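Long-range contacts in alanine racemase 1 (Caldanaerobacter subterraneus subsp. tengcongensis MB4, PDB 4Y2W), which belongs to the alanine racemase family and joins an N-terminal TIM-barrel domain to a C-terminal domain rich in beta strands: residues 10-16 against 370-376; 16-21 against 243-247; 52-56 against 78-82; 123-127 against 158-162. The protein carries 1 engineered substitution. Numbering follows the deposited sequence.

Contact 1. Residues 10-16 against 370-376; sequences RVEVYLD and VPRVYFY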
loop_
_atom_site.group_PDB
_atom_site.type_symbol
_atom_site.label_atom_id
_atom_site.label_comp_id
_atom_site.label_asym_id
_atom_site.label_seq_id
_atom_site.Cartn_x
_atom_site.Cartn_y
_atom_site.Cartn_z
ATOM N N ARG A 10 8.922 -10.879 -0.285
ATOM C CA ARG A 10 9.239 -10.259 -1.574
ATOM C C ARG A 10 8.217 -10.552 -2.663
ATOM O O ARG A 10 7.420 -11.486 -2.558
ATOM C CB ARG A 10 10.604 -10.747 -2.061
ATOM C CG ARG A 10 10.647 -12.229 -2.420
ATOM C CD ARG A 10 12.065 -12.695 -2.699
ATOM N NE ARG A 10 12.913 -12.632 -1.510
ATOM C CZ ARG A 10 14.222 -12.877 -1.499
ATOM N NH1 ARG A 10 14.863 -13.210 -2.613
ATOM N NH2 ARG A 10 14.896 -12.787 -0.362
ATOM N N VAL A 11 8.272 -9.743 -3.719
ATOM C CA VAL A 11 7.534 -9.993 -4.948
ATOM C C VAL A 11 8.535 -10.361 -6.031
ATOM O O VAL A 11 9.498 -9.634 -6.257
ATOM C CB VAL A 11 6.714 -8.754 -5.373
ATOM C CG1 VAL A 11 6.480 -8.723 -6.876
ATOM C CG2 VAL A 11 5.385 -8.733 -4.638
ATOM N N GLU A 12 8.312 -11.499 -6.680
ATOM C CA GLU A 12 9.109 -11.903 -7.832
ATOM C C GLU A 12 8.334 -11.571 -9.104
ATOM O O GLU A 12 7.281 -12.168 -9.369
ATOM C CB GLU A 12 9.421 -13.403 -7.773
ATOM C CG GLU A 12 10.315 -13.810 -6.610
ATOM C CD GLU A 12 10.631 -15.299 -6.577
ATOM O OE1 GLU A 12 9.970 -16.082 -7.291
ATOM O OE2 GLU A 12 11.546 -15.690 -5.821
ATOM N N VAL A 13 8.842 -10.610 -9.876
ATOM C CA VAL A 13 8.212 -10.200 -11.134
ATOM C C VAL A 13 8.853 -10.919 -12.318
ATOM O O VAL A 13 10.065 -10.830 -12.528
ATOM C CB VAL A 13 8.316 -8.676 -11.341
ATOM C CG1 VAL A 13 7.845 -8.272 -12.731
ATOM C CG2 VAL A 13 7.513 -7.956 -10.271
ATOM N N TYR A 14 8.029 -11.621 -13.092
ATOM C CA TYR A 14 8.499 -12.379 -14.251
ATOM C C TYR A 14 8.236 -11.594 -15.527
ATOM O O TYR A 14 7.151 -11.653 -16.099
ATOM C CB TYR A 14 7.841 -13.761 -14.283
ATOM C CG TYR A 14 8.305 -14.608 -13.126
ATOM C CD1 TYR A 14 7.760 -14.439 -11.858
ATOM C CD2 TYR A 14 9.329 -15.531 -13.282
ATOM C CE1 TYR A 14 8.202 -15.187 -10.781
ATOM C CE2 TYR A 14 9.779 -16.287 -12.211
ATOM C CZ TYR A 14 9.209 -16.109 -10.961
ATOM O OH TYR A 14 9.645 -16.853 -9.893
ATOM N N LEU A 15 9.257 -10.858 -15.956
ATOM C CA LEU A 15 9.152 -9.946 -17.093
ATOM C C LEU A 15 8.837 -10.660 -18.403
ATOM O O LEU A 15 8.071 -10.145 -19.215
ATOM C CB LEU A 15 10.442 -9.136 -17.240
ATOM C CG LEU A 15 10.724 -8.173 -16.085
ATOM C CD1 LEU A 15 12.188 -7.767 -16.083
ATOM C CD2 LEU A 15 9.813 -6.952 -16.149
ATOM N N ASP A 16 9.427 -11.837 -18.604
ATOM C CA ASP A 16 9.165 -12.638 -19.811
ATOM C C ASP A 16 7.716 -13.156 -19.888
ATOM O O ASP A 16 7.227 -13.475 -20.970
ATOM C CB ASP A 16 10.165 -13.798 -19.939
ATOM C CG ASP A 16 10.165 -14.717 -18.730
ATOM O OD1 ASP A 16 10.747 -14.342 -17.688
ATOM O OD2 ASP A 16 9.604 -15.826 -18.829
ATOM N N VAL A 370 7.595 -4.079 0.427
ATOM C CA VAL A 370 7.873 -5.302 -0.318
ATOM C C VAL A 370 8.795 -5.008 -1.506
ATOM O O VAL A 370 8.377 -4.365 -2.470
ATOM C CB VAL A 370 6.568 -5.936 -0.842
ATOM C CG1 VAL A 370 6.858 -7.223 -1.608
ATOM C CG2 VAL A 370 5.600 -6.194 0.305
ATOM N N PRO A 371 10.056 -5.478 -1.453
ATOM C CA PRO A 371 10.913 -5.257 -2.616
ATOM C C PRO A 371 10.458 -6.077 -3.816
ATOM O O PRO A 371 9.862 -7.142 -3.645
ATOM C CB PRO A 371 12.282 -5.729 -2.133
ATOM C CG PRO A 371 11.969 -6.755 -1.109
ATOM C CD PRO A 371 10.753 -6.238 -0.402
ATOM N N ARG A 372 10.732 -5.567 -5.014
ATOM C CA ARG A 372 10.427 -6.270 -6.255
ATOM C C ARG A 372 11.708 -6.834 -6.847
ATOM O O ARG A 372 12.659 -6.095 -7.092
ATOM C CB ARG A 372 9.763 -5.332 -7.264
ATOM C CG ARG A 372 8.256 -5.212 -7.120
ATOM C CD ARG A 372 7.847 -4.505 -5.840
ATOM N NE ARG A 372 6.437 -4.126 -5.879
ATOM C CZ ARG A 372 5.786 -3.514 -4.893
ATOM N NH1 ARG A 372 6.402 -3.203 -3.763
ATOM N NH2 ARG A 372 4.504 -3.212 -5.038
ATOM N N VAL A 373 11.721 -8.149 -7.055
ATOM C CA VAL A 373 12.834 -8.842 -7.694
ATOM C C VAL A 373 12.394 -9.213 -9.108
ATOM O O VAL A 373 11.255 -9.639 -9.308
ATOM C CB VAL A 373 13.225 -10.108 -6.903
ATOM C CG1 VAL A 373 14.426 -10.797 -7.535
ATOM C CG2 VAL A 373 13.521 -9.752 -5.452
ATOM N N TYR A 374 13.294 -9.055 -10.079
ATOM C CA TYR A 374 12.946 -9.182 -11.499
ATOM C C TYR A 374 13.637 -10.352 -12.193
ATOM O O TYR A 374 14.841 -10.558 -12.033
ATOM C CB TYR A 374 13.256 -7.870 -12.223
ATOM C CG TYR A 374 12.349 -6.751 -11.775
ATOM C CD1 TYR A 374 11.073 -6.607 -12.311
ATOM C CD2 TYR A 374 12.749 -5.859 -10.788
ATOM C CE1 TYR A 374 10.227 -5.595 -11.889
ATOM C CE2 TYR A 374 11.912 -4.840 -10.364
ATOM C CZ TYR A 374 10.651 -4.715 -10.915
ATOM O OH TYR A 374 9.822 -3.708 -10.495
ATOM N N PHE A 375 12.854 -11.098 -12.975
ATOM C CA PHE A 375 13.323 -12.299 -13.669
ATOM C C PHE A 375 13.055 -12.239 -15.173
ATOM O O PHE A 375 12.062 -11.666 -15.618
ATOM C CB PHE A 375 12.637 -13.538 -13.090
ATOM C CG PHE A 375 13.123 -13.912 -11.722
ATOM C CD1 PHE A 375 12.558 -13.343 -10.591
ATOM C CD2 PHE A 375 14.150 -14.835 -11.564
ATOM C CE1 PHE A 375 13.004 -13.691 -9.327
ATOM C CE2 PHE A 375 14.604 -15.184 -10.303
ATOM C CZ PHE A 375 14.028 -14.613 -9.183
ATOM N N TYR A 376 13.956 -12.845 -15.943
ATOM C CA TYR A 376 13.814 -12.952 -17.393
ATOM C C TYR A 376 14.510 -14.229 -17.878
ATOM O O TYR A 376 15.704 -14.425 -17.631
ATOM C CB TYR A 376 14.400 -11.718 -18.085
ATOM C CG TYR A 376 13.972 -11.567 -19.530
ATOM C CD1 TYR A 376 12.690 -11.118 -19.855
ATOM C CD2 TYR A 376 14.847 -11.872 -20.574
ATOM C CE1 TYR A 376 12.294 -10.978 -21.176
ATOM C CE2 TYR A 376 14.458 -11.734 -21.898
ATOM C CZ TYR A 376 13.183 -11.287 -22.193
ATOM O OH TYR A 376 12.798 -11.151 -23.505
#
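Phe375 lays CD1 over one face of the Tyr14 ring; the two planes are nearly parallel, at 14°, but are slid so far, with centroids 5.2 Å apart, that the rings barely overlap. They stand on one face of a parallel beta pair, strand 10-14 beside strand 372-376, within the mixed sheet of the C-terminal domain. Strand 10-14 also pairs antiparallel with strand 248-260, so the chain's first strand lies between two later ones. Glu12 and Val373 share the aromatic face, where Tyr14 OH donates to Glu12 OE1 at 2.7 Å and Arg249 forms a salt bridge with the same carboxylate. Val11, Val13, Arg372 and Tyr374 occupy the reverse face. Valine suits it, being beta-branched, compact and apolar: Val13 CB packs 3.6 Å from Tyr374 CD1, while the hydroxyl of Tyr374 bonds to the carbonyl of His46. In-register parallel pairing comes from Val11 and Val13, bonded to residues flanking their partners: Val11 N to Pro371 O (3.0 Å), Val373 N to Val11 O (2.8 Å), Val13 N to Val373 O (2.7 Å) and Phe375 N to Val13 O (2.8 Å). At the start of helix 15-28, Leu15 N still donates to Phe375 O at 2.9 Å.

Contact 2. Residues 16-21 against 243-247; sequences DAITHN and ELRET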
loop_
_atom_site.group_PDB
_atom_site.type_symbol
_atom_site.label_atom_id
_atom_site.label_comp_id
_atom_site.label_asym_id
_atom_site.label_seq_id
_atom_site.Cartn_x
_atom_site.Cartn_y
_atom_site.Cartn_z
ATOM N N ASP A 16 9.427 -11.837 -18.604
ATOM C CA ASP A 16 9.165 -12.638 -19.811
ATOM C C ASP A 16 7.716 -13.156 -19.888
ATOM O O ASP A 16 7.227 -13.475 -20.970
ATOM C CB ASP A 16 10.165 -13.798 -19.939
ATOM C CG ASP A 16 10.165 -14.717 -18.730
ATOM O OD1 ASP A 16 10.747 -14.342 -17.688
ATOM O OD2 ASP A 16 9.604 -15.826 -18.829
ATOM N N ALA A 17 7.041 -13.238 -18.743
ATOM C CA ALA A 17 5.624 -13.595 -18.693
ATOM C C ALA A 17 4.723 -12.413 -19.056
ATOM O O ALA A 17 3.647 -12.596 -19.625
ATOM C CB ALA A 17 5.263 -14.129 -17.314
ATOM N N ILE A 18 5.158 -11.205 -18.712
ATOM C CA ILE A 18 4.426 -9.987 -19.066
ATOM C C ILE A 18 4.531 -9.725 -20.572
ATOM O O ILE A 18 3.538 -9.397 -21.221
ATOM C CB ILE A 18 4.947 -8.765 -18.277
ATOM C CG1 ILE A 18 4.698 -8.955 -16.778
ATOM C CG2 ILE A 18 4.278 -7.480 -18.755
ATOM C CD1 ILE A 18 5.531 -8.043 -15.898
ATOM N N THR A 19 5.735 -9.877 -21.121
ATOM C CA THR A 19 5.947 -9.720 -22.561
ATOM C C THR A 19 5.166 -10.779 -23.338
ATOM O O THR A 19 4.642 -10.498 -24.415
ATOM C CB THR A 19 7.441 -9.803 -22.953
ATOM O OG1 THR A 19 7.999 -11.036 -22.489
ATOM C CG2 THR A 19 8.223 -8.639 -22.365
ATOM N N HIS A 20 5.092 -11.991 -22.789
ATOM C CA HIS A 20 4.292 -13.055 -23.389
ATOM C C HIS A 20 2.811 -12.690 -23.434
ATOM O O HIS A 20 2.177 -12.809 -24.479
ATOM C CB HIS A 20 4.458 -14.366 -22.626
ATOM C CG HIS A 20 3.486 -15.425 -23.042
ATOM N ND1 HIS A 20 3.803 -16.411 -23.950
ATOM C CD2 HIS A 20 2.196 -15.637 -22.691
ATOM C CE1 HIS A 20 2.755 -17.195 -24.129
ATOM N NE2 HIS A 20 1.766 -16.745 -23.376
ATOM N N ASN A 21 2.264 -12.268 -22.295
ATOM C CA ASN A 21 0.860 -11.852 -22.217
ATOM C C ASN A 21 0.570 -10.676 -23.142
ATOM O O ASN A 21 -0.521 -10.572 -23.699
ATOM C CB ASN A 21 0.476 -11.473 -20.782
ATOM C CG ASN A 21 0.490 -12.657 -19.834
ATOM O OD1 ASN A 21 0.514 -13.811 -20.258
ATOM N ND2 ASN A 21 0.473 -12.371 -18.537
ATOM N N GLU A 243 -3.899 -17.291 -23.718
ATOM C CA GLU A 243 -3.133 -18.144 -22.807
ATOM C C GLU A 243 -2.186 -17.296 -21.956
ATOM O O GLU A 243 -1.098 -16.929 -22.404
ATOM C CB GLU A 243 -2.323 -19.174 -23.596
ATOM C CG GLU A 243 -1.615 -20.206 -22.723
ATOM C CD GLU A 243 -0.143 -20.383 -23.067
ATOM O OE1 GLU A 243 0.661 -20.582 -22.130
ATOM O OE2 GLU A 243 0.215 -20.319 -24.264
ATOM N N LEU A 244 -2.597 -17.001 -20.726
ATOM C CA LEU A 244 -1.809 -16.145 -19.841
ATOM C C LEU A 244 -0.814 -16.943 -19.005
ATOM O O LEU A 244 -1.087 -18.084 -18.621
ATOM C CB LEU A 244 -2.728 -15.329 -18.924
ATOM C CG LEU A 244 -3.695 -14.375 -19.632
ATOM C CD1 LEU A 244 -4.673 -13.754 -18.644
ATOM C CD2 LEU A 244 -2.948 -13.293 -20.397
ATOM N N ARG A 245 0.341 -16.331 -18.740
ATOM C CA ARG A 245 1.348 -16.896 -17.843
ATOM C C ARG A 245 1.423 -16.080 -16.555
ATOM O O ARG A 245 1.056 -14.905 -16.523
ATOM C CB ARG A 245 2.721 -16.952 -18.522
ATOM C CG ARG A 245 2.724 -17.753 -19.816
ATOM C CD ARG A 245 4.053 -18.436 -20.109
ATOM N NE ARG A 245 5.169 -17.502 -20.292
ATOM C CZ ARG A 245 6.070 -17.173 -19.360
ATOM N NH1 ARG A 245 6.022 -17.681 -18.129
ATOM N NH2 ARG A 245 7.041 -16.317 -19.667
ATOM N N GLU A 246 1.901 -16.720 -15.496
ATOM C CA GLU A 246 1.983 -16.097 -14.184
ATOM C C GLU A 246 3.092 -15.054 -14.180
ATOM O O GLU A 246 4.241 -15.369 -14.506
ATOM C CB GLU A 246 2.254 -17.161 -13.121
ATOM C CG GLU A 246 1.966 -16.721 -11.697
ATOM C CD GLU A 246 2.182 -17.847 -10.709
ATOM O OE1 GLU A 246 1.177 -18.413 -10.241
ATOM O OE2 GLU A 246 3.352 -18.185 -10.423
ATOM N N THR A 247 2.742 -13.818 -13.821
ATOM C CA THR A 247 3.669 -12.688 -13.891
ATOM C C THR A 247 4.249 -12.280 -12.538
ATOM O O THR A 247 5.347 -11.721 -12.483
ATOM C CB THR A 247 2.994 -11.451 -14.511
ATOM O OG1 THR A 247 1.779 -11.165 -13.811
ATOM C CG2 THR A 247 2.683 -11.691 -15.974
#
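Near its N-terminal end, helix 15-28 packs against an extended linker, residues 243-247, which runs from the barrel domain into the long strand 248-260 of the C-terminal domain; the contact thus ties a helix to the connection between the two domains. Charge pairing comes first. Asp16 OD2 receives Arg245 NH2 at 2.7 Å in a salt bridge, and the long arginine reaches it by lying across the first helical turn with the face of its guanidinium over Ala17 CA. Three further hydrogen bonds join side chains of the helix to the irregular backbone of the linker. Asn21, with donor and acceptor on one short amide, serves both backbone polar groups of Arg245: OD1 accepts from Arg245 N at 2.9 Å and ND2 gives to Arg245 O at 3.3 Å. The preceding residue, His20, donates from NE2 to Glu243 O at 3.0 Å. The same imidazole offers its face to the aliphatic part of Arg245, whose CG lies 3.9 Å from the ring centroid, a CH-pi contact. Van der Waals packing fills the remainder: the methyl CG2 of Thr247, whose OG1 is bonded to the carbonyl of Phe230, sits 3.5 Å from Ile18 CG1. Alanine lets the linker come close, and Ala17 CB touches Glu246 O at 3.2 Å.

Contact 3. Residues 52-56 against 78-82; sequences AKFLE and GIKTP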
loop_
_atom_site.group_PDB
_atom_site.type_symbol
_atom_site.label_atom_id
_atom_site.label_comp_id
_atom_site.label_asym_id
_atom_site.label_seq_id
_atom_site.Cartn_x
_atom_site.Cartn_y
_atom_site.Cartn_z
ATOM N N ALA A 52 7.912 -1.074 -17.852
ATOM C CA ALA A 52 7.929 -0.160 -18.991
ATOM C C ALA A 52 9.163 -0.393 -19.854
ATOM O O ALA A 52 9.076 -0.415 -21.079
ATOM C CB ALA A 52 7.881 1.284 -18.518
ATOM N N LYS A 53 10.310 -0.567 -19.203
ATOM C CA LYS A 53 11.568 -0.830 -19.898
ATOM C C LYS A 53 11.421 -2.036 -20.823
ATOM O O LYS A 53 11.780 -1.966 -21.997
ATOM C CB LYS A 53 12.707 -1.071 -18.892
ATOM C CG LYS A 53 14.102 -1.164 -19.509
ATOM C CD LYS A 53 15.001 -2.135 -18.742
ATOM C CE LYS A 53 16.356 -2.347 -19.415
ATOM N NZ LYS A 53 17.402 -1.416 -18.903
ATOM N N PHE A 54 10.873 -3.127 -20.296
ATOM C CA PHE A 54 10.788 -4.379 -21.049
ATOM C C PHE A 54 9.652 -4.420 -22.076
ATOM O O PHE A 54 9.763 -5.119 -23.087
ATOM C CB PHE A 54 10.735 -5.583 -20.099
ATOM C CG PHE A 54 12.095 -6.094 -19.719
ATOM C CD1 PHE A 54 12.904 -5.372 -18.851
ATOM C CD2 PHE A 54 12.589 -7.271 -20.265
ATOM C CE1 PHE A 54 14.170 -5.829 -18.518
ATOM C CE2 PHE A 54 13.854 -7.732 -19.936
ATOM C CZ PHE A 54 14.647 -7.011 -19.064
ATOM N N LEU A 55 8.574 -3.678 -21.834
ATOM C CA LEU A 55 7.511 -3.536 -22.835
ATOM C C LEU A 55 7.939 -2.596 -23.970
ATOM O O LEU A 55 7.511 -2.765 -25.117
ATOM C CB LEU A 55 6.209 -3.053 -22.190
ATOM C CG LEU A 55 5.494 -4.059 -21.280
ATOM C CD1 LEU A 55 4.306 -3.400 -20.596
ATOM C CD2 LEU A 55 5.046 -5.293 -22.048
ATOM N N GLU A 56 8.789 -1.619 -23.655
ATOM C CA GLU A 56 9.377 -0.749 -24.675
ATOM C C GLU A 56 10.283 -1.535 -25.632
ATOM O O GLU A 56 10.278 -1.272 -26.834
ATOM C CB GLU A 56 10.156 0.401 -24.029
ATOM C CG GLU A 56 10.739 1.396 -25.021
ATOM C CD GLU A 56 11.404 2.583 -24.344
ATOM O OE1 GLU A 56 12.202 2.365 -23.409
ATOM O OE2 GLU A 56 11.139 3.732 -24.753
ATOM N N GLY A 78 14.264 7.251 -18.687
ATOM C CA GLY A 78 14.655 7.147 -20.097
ATOM C C GLY A 78 13.674 6.435 -21.012
ATOM O O GLY A 78 14.065 5.921 -22.064
ATOM N N ILE A 79 12.400 6.411 -20.629
ATOM C CA ILE A 79 11.364 5.810 -21.466
ATOM C C ILE A 79 10.996 6.790 -22.584
ATOM O O ILE A 79 10.578 7.917 -22.314
ATOM C CB ILE A 79 10.112 5.433 -20.640
ATOM C CG1 ILE A 79 10.460 4.391 -19.565
ATOM C CG2 ILE A 79 9.000 4.913 -21.543
ATOM C CD1 ILE A 79 10.790 3.007 -20.091
ATOM N N LYS A 80 11.181 6.351 -23.829
ATOM C CA LYS A 80 10.920 7.169 -25.023
ATOM C C LYS A 80 9.483 7.015 -25.514
ATOM O O LYS A 80 8.923 7.942 -26.100
ATOM C CB LYS A 80 11.864 6.767 -26.160
ATOM C CG LYS A 80 13.348 6.850 -25.829
ATOM C CD LYS A 80 14.178 6.077 -26.846
ATOM C CE LYS A 80 15.635 5.963 -26.420
ATOM N NZ LYS A 80 16.312 7.289 -26.346
ATOM N N THR A 81 8.908 5.833 -25.290
ATOM C CA THR A 81 7.531 5.522 -25.671
ATOM C C THR A 81 6.573 6.656 -25.286
ATOM O O THR A 81 6.716 7.238 -24.211
ATOM C CB THR A 81 7.061 4.219 -24.983
ATOM O OG1 THR A 81 8.032 3.185 -25.183
ATOM C CG2 THR A 81 5.722 3.750 -25.533
ATOM N N PRO A 82 5.601 6.984 -26.164
ATOM C CA PRO A 82 4.596 7.987 -25.794
ATOM C C PRO A 82 3.782 7.556 -24.579
ATOM O O PRO A 82 3.448 6.379 -24.451
ATOM C CB PRO A 82 3.695 8.063 -27.035
ATOM C CG PRO A 82 4.538 7.564 -28.157
ATOM C CD PRO A 82 5.417 6.513 -27.550
#
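Ala52 opens the contact on helix 48-58. Its CB points at the 78-82 loop and meets Ile79 CD1 at 3.7 Å; so small a side chain leaves space for the isoleucine, which also packs on Leu74 of helix 68-76. Lys53 contributes mainly backbone, its N lying 3.7 Å from Ile79 CD1, while its charged end leads away from the loop. Phe54 and Leu55 belong to other surfaces, where both touch helix 15-28. One turn after Ala52 comes Glu56, whose N bonds to Ala52 O at 2.9 Å. It provides every hydrogen bond between the segments. Fully extended through chi1 and chi2, its side chain delivers a single oxygen to three donors: OE2 accepts from Lys80 N at 2.8 Å, from Thr81 N at 3.1 Å and from Thr81 OG1 at 3.2 Å. A carboxylate fits this place because adjacent amides and a hydroxyl converge on it, and glutamate has the length to span the gap. Gly78, with positive phi, is the C-prime residue of the Schellman motif that closes helix 68-76. The loop then turns into strand 83-85, so one helix holds the helix-to-strand connection of the next beta-alpha unit, as successive units pack in a TIM barrel.

Contact 4. Residues 123-127 against 158-162; sequences NKRAK and RGLIL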
loop_
_atom_site.group_PDB
_atom_site.type_symbol
_atom_site.label_atom_id
_atom_site.label_comp_id
_atom_site.label_asym_id
_atom_site.label_seq_id
_atom_site.Cartn_x
_atom_site.Cartn_y
_atom_site.Cartn_z
ATOM N N ASN A 123 7.563 26.641 -26.962
ATOM C CA ASN A 123 7.728 26.425 -28.407
ATOM C C ASN A 123 7.665 24.947 -28.815
ATOM O O ASN A 123 8.318 24.528 -29.774
ATOM C CB ASN A 123 9.030 27.069 -28.905
ATOM C CG ASN A 123 9.192 28.504 -28.430
ATOM O OD1 ASN A 123 10.182 28.845 -27.783
ATOM N ND2 ASN A 123 8.214 29.348 -28.741
ATOM N N LYS A 124 6.871 24.171 -28.076
ATOM C CA LYS A 124 6.606 22.768 -28.389
ATOM C C LYS A 124 5.102 22.604 -28.579
ATOM O O LYS A 124 4.336 23.542 -28.342
ATOM C CB LYS A 124 7.103 21.849 -27.264
ATOM C CG LYS A 124 8.610 21.894 -27.031
ATOM C CD LYS A 124 9.053 21.024 -25.858
ATOM C CE LYS A 124 9.474 19.621 -26.284
ATOM N NZ LYS A 124 8.345 18.774 -26.759
ATOM N N ARG A 125 4.684 21.418 -29.009
ATOM C CA ARG A 125 3.270 21.135 -29.235
ATOM C C ARG A 125 2.792 20.023 -28.296
ATOM O O ARG A 125 3.346 18.924 -28.294
ATOM C CB ARG A 125 3.031 20.752 -30.698
ATOM C CG ARG A 125 3.744 21.651 -31.705
ATOM C CD ARG A 125 2.865 22.001 -32.898
ATOM N NE ARG A 125 2.467 20.835 -33.686
ATOM C CZ ARG A 125 1.539 20.850 -34.644
ATOM N NH1 ARG A 125 0.895 21.974 -34.950
ATOM N NH2 ARG A 125 1.250 19.732 -35.303
ATOM N N ALA A 126 1.765 20.319 -27.502
ATOM C CA ALA A 126 1.269 19.387 -26.483
ATOM C C ALA A 126 0.231 18.425 -27.051
ATOM O O ALA A 126 -0.891 18.826 -27.371
ATOM C CB ALA A 126 0.682 20.153 -25.303
ATOM N N LYS A 127 0.613 17.156 -27.170
ATOM C CA LYS A 127 -0.302 16.110 -27.620
ATOM C C LYS A 127 -1.439 15.948 -26.613
ATOM O O LYS A 127 -1.201 15.983 -25.411
ATOM C CB LYS A 127 0.450 14.787 -27.794
ATOM C CG LYS A 127 1.410 14.784 -28.975
ATOM C CD LYS A 127 2.243 13.510 -29.054
ATOM C CE LYS A 127 3.531 13.623 -28.251
ATOM N NZ LYS A 127 4.448 12.465 -28.458
ATOM N N ARG A 158 -2.952 25.863 -32.715
ATOM C CA ARG A 158 -1.652 25.406 -33.223
ATOM C C ARG A 158 -0.686 24.929 -32.129
ATOM O O ARG A 158 0.257 24.188 -32.413
ATOM C CB ARG A 158 -0.988 26.505 -34.069
ATOM C CG ARG A 158 -0.550 27.743 -33.294
ATOM C CD ARG A 158 -0.214 28.891 -34.235
ATOM N NE ARG A 158 0.155 30.118 -33.523
ATOM C CZ ARG A 158 1.328 30.337 -32.927
ATOM N NH1 ARG A 158 1.544 31.495 -32.316
ATOM N NH2 ARG A 158 2.286 29.413 -32.928
ATOM N N GLY A 159 -0.916 25.360 -30.889
ATOM C CA GLY A 159 -0.115 24.909 -29.755
ATOM C C GLY A 159 -0.382 23.470 -29.346
ATOM O O GLY A 159 0.447 22.852 -28.677
ATOM N N LEU A 160 -1.543 22.941 -29.736
ATOM C CA LEU A 160 -1.917 21.562 -29.433
ATOM C C LEU A 160 -1.778 20.662 -30.650
ATOM O O LEU A 160 -1.692 21.137 -31.779
ATOM C CB LEU A 160 -3.366 21.502 -28.949
ATOM C CG LEU A 160 -3.739 22.407 -27.778
ATOM C CD1 LEU A 160 -5.205 22.212 -27.415
ATOM C CD2 LEU A 160 -2.838 22.138 -26.582
ATOM N N ILE A 161 -1.742 19.357 -30.393
ATOM C CA ILE A 161 -1.925 18.341 -31.421
ATOM C C ILE A 161 -3.073 17.452 -30.956
ATOM O O ILE A 161 -2.986 16.809 -29.907
ATOM C CB ILE A 161 -0.671 17.468 -31.638
ATOM C CG1 ILE A 161 0.568 18.335 -31.881
ATOM C CG2 ILE A 161 -0.886 16.521 -32.816
ATOM C CD1 ILE A 161 1.864 17.548 -31.925
ATOM N N LEU A 162 -4.145 17.427 -31.739
ATOM C CA LEU A 162 -5.346 16.682 -31.394
ATOM C C LEU A 162 -5.222 15.243 -31.910
ATOM O O LEU A 162 -5.842 14.860 -32.908
ATOM C CB LEU A 162 -6.565 17.407 -31.969
ATOM C CG LEU A 162 -7.961 17.082 -31.438
ATOM C CD1 LEU A 162 -7.972 16.861 -29.934
ATOM C CD2 LEU A 162 -8.908 18.211 -31.811
#
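Two neighbouring strands of the TIM barrel begin here side by side: 126-131 and 160-166, the parallel strands of a beta-alpha-beta unit whose helix is 144-155. Ala126 satisfies both of its backbone polar groups across the pair, its N giving to Gly159 O at 3.1 Å and its O taking Ile161 N at 3.2 Å. The next residue turns the other way. Lys127 shares a backbone hydrogen bond with Gln104 of the preceding strand, its NZ makes a salt bridge to Asp101, and towards Ile161 O it presents only CA, at 3.6 Å. Ile161 is in turn bonded through its backbone to Val128, continuing the pairing. Before the strand, Lys124 N and Asn123 N are taken up by Ser119 O and Leu120 O in the Schellman motif that ends helix 109-121, Asn123 being the C-prime residue with positive phi. Ala126 and Leu160 face that helix; their CB and CD2 are 4.2 Å apart, and the small alanine fits closely beneath the helix. Arg125 is exposed: its guanidinium makes one weak hydrogen bond, NH1 to Arg158 O at 3.4 Å, and lays a face over the apolar Ile161, with NE 3.6 Å from Ile161 CG1.

How the contacts relate
Contacts 1, 2 and 3 form one continuous cluster, and helix 15-28 is its hub. Contacts 1 and 2 have centres 13 Å apart and share Asp16; Tyr14 N lies 2.8 Å from Thr247 O, a probable hydrogen bond. Phe54 of contact 3 fits against contact 1, its CE2 3.6 Å from Tyr376 CD1, while Leu55 CD2 is 4.0 Å from Ile18 CG2 of contact 2. Contact 4 touches none of them: its nearest atoms are about 5 Å from contact 3 (centres 22 Å apart) and about 24 Å from contact 1. Along the chain, contacts 3 and 4 both nest inside the loops closed by 1 and 2. The Leu244 side chain in contact 2 is about 14 Å from a bound alanine.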